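Local coordinates for protein farnesyl diphosphate phosphatase YisP (Bacillus subtilis subsp. subtilis, PDB 3WE9) that hydrolyses farnesyl diphosphate to farnesol and diphosphate, an activity involved in biofilm formation, at residues Phe185-Thr188 / Glu189-Gln193. Residues are numbered along the deposited sequence; the frame is centred on the assembly and turned at random.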
loop_
_atom_site.group_PDB
_atom_site.type_symbol
_atom_site.label_atom_id
_atom_site.label_comp_id
_atom_site.label_asym_id
_atom_site.label_seq_id
_atom_site.Cartn_x
_atom_site.Cartn_y
_atom_site.Cartn_z
ATOM N N PHE A 185 -23.635 11.040 6.612
ATOM C CA PHE A 185 -24.016 10.307 7.809
ATOM C C PHE A 185 -24.144 11.120 9.095
ATOM O O PHE A 185 -24.427 10.563 10.151
ATOM C CB PHE A 185 -23.024 9.150 8.003
ATOM C CG PHE A 185 -22.898 8.263 6.791
ATOM C CD1 PHE A 185 -24.008 7.567 6.305
ATOM C CD2 PHE A 185 -21.689 8.164 6.105
ATOM C CE1 PHE A 185 -23.914 6.787 5.144
ATOM C CE2 PHE A 185 -21.580 7.389 4.945
ATOM C CZ PHE A 185 -22.699 6.698 4.463
ATOM N N GLY A 186 -23.939 12.430 9.006
ATOM C CA GLY A 186 -24.061 13.274 10.182
ATOM C C GLY A 186 -22.885 13.251 11.147
ATOM O O GLY A 186 -23.062 13.514 12.338
ATOM N N TYR A 187 -21.691 12.932 10.652
ATOM C CA TYR A 187 -20.504 12.916 11.499
ATOM C C TYR A 187 -19.940 14.330 11.446
ATOM O O TYR A 187 -19.578 14.826 10.376
ATOM C CB TYR A 187 -19.470 11.908 10.977
ATOM C CG TYR A 187 -18.338 11.653 11.953
ATOM C CD1 TYR A 187 -18.599 11.190 13.245
ATOM C CD2 TYR A 187 -17.009 11.882 11.592
ATOM C CE1 TYR A 187 -17.564 10.964 14.152
ATOM C CE2 TYR A 187 -15.966 11.659 12.493
ATOM C CZ TYR A 187 -16.256 11.202 13.774
ATOM O OH TYR A 187 -15.234 10.995 14.678
ATOM N N THR A 188 -19.847 14.971 12.604
ATOM C CA THR A 188 -19.386 16.356 12.677
ATOM C C THR A 188 -17.890 16.603 12.802
ATOM O O THR A 188 -17.141 15.736 13.231
ATOM C CB THR A 188 -20.062 17.061 13.859
ATOM O OG1 THR A 188 -19.595 16.471 15.082
ATOM C CG2 THR A 188 -21.568 16.889 13.780
ATOM N N GLU A 189 -17.466 17.813 12.427
ATOM C CA GLU A 189 -16.066 18.202 12.549
ATOM C C GLU A 189 -15.690 18.080 14.022
ATOM O O GLU A 189 -14.579 17.683 14.358
ATOM C CB GLU A 189 -15.859 19.656 12.102
ATOM C CG GLU A 189 -15.886 19.888 10.599
ATOM C CD GLU A 189 -14.618 19.425 9.910
ATOM O OE1 GLU A 189 -13.668 19.016 10.612
ATOM O OE2 GLU A 189 -14.564 19.479 8.659
ATOM N N ALA A 190 -16.627 18.431 14.900
ATOM C CA ALA A 190 -16.390 18.356 16.341
ATOM C C ALA A 190 -16.181 16.905 16.770
ATOM O O ALA A 190 -15.296 16.619 17.579
ATOM C CB ALA A 190 -17.563 18.967 17.106
ATOM N N ASP A 191 -17.007 16.000 16.246
ATOM C CA ASP A 191 -16.884 14.573 16.563
ATOM C C ASP A 191 -15.473 14.133 16.172
ATOM O O ASP A 191 -14.742 13.535 16.963
ATOM C CB ASP A 191 -17.863 13.708 15.744
ATOM C CG ASP A 191 -19.318 13.849 16.165
ATOM O OD1 ASP A 191 -19.591 14.126 17.349
ATOM O OD2 ASP A 191 -20.199 13.642 15.289
ATOM N N LEU A 192 -15.116 14.426 14.925
ATOM C CA LEU A 192 -13.814 14.064 14.376
ATOM C C LEU A 192 -12.643 14.579 15.205
ATOM O O LEU A 192 -11.708 13.834 15.504
ATOM C CB LEU A 192 -13.687 14.584 12.937
ATOM C CG LEU A 192 -12.349 14.356 12.225
ATOM C CD1 LEU A 192 -12.057 12.858 12.139
ATOM C CD2 LEU A 192 -12.393 14.970 10.835
ATOM N N GLN A 193 -12.685 15.853 15.570
ATOM C CA GLN A 193 -11.599 16.433 16.350
ATOM C C GLN A 193 -11.444 15.714 17.688
ATOM O O GLN A 193 -10.328 15.537 18.176
ATOM C CB GLN A 193 -11.837 17.928 16.578
ATOM C CG GLN A 193 -10.662 18.633 17.257
ATOM C CD GLN A 193 -10.781 20.147 17.214
ATOM O OE1 GLN A 193 -10.812 20.749 16.138
ATOM N NE2 GLN A 193 -10.844 20.772 18.387
HETATM O O HOH W 1 -22.767 12.988 15.094
#
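Tyr187 lays its ring along the first turn of helix 189-194, meeting the Asp191 side chain obliquely, ring and carboxylate planes 33° apart, and reaching Leu192, with Tyr187 CE2 3.7 Å from Leu192 CB. With CG anti to the backbone N (chi1 -169°), the ring extends forward beside the helix, and its hydroxyl arrives at Thr196, whose backbone oxygen is its hydrogen-bond partner. Phe201 and Met182 also pack on this ring, which thus joins the short helix to its neighbours 179-185 and 199-221. Replacing this tyrosine by alanine would probably open a gap between these helices and leave the Thr196 oxygen without its phenolic mate.

The polar side is a capping box, a textbook way of starting a helix. Thr188 is the N-cap: its OG1 accepts from Asp191 N, though the hydroxyl sits too close to Asp191 CG for its exact place to be sure, while Thr188 N donates to Asp191 OD2 at 3.0 Å in a nearly straight bond (167°) that comes from above the carboxylate plane. Thr188 O then takes the first helical bond, from Leu192 N at 2.9 Å. A water donates both to Asp191 OD2 and to Gly186 O, 2.8 Å from the latter. Gly186, with positive phi, is the C-prime residue of the Schellman motif ending helix 179-185, so one water links the end of one helix to the start of the next. Gripped by an amide and a water, and lying at a helix N-terminus, the Asp191 carboxylate is likely to be stabilised as the anion.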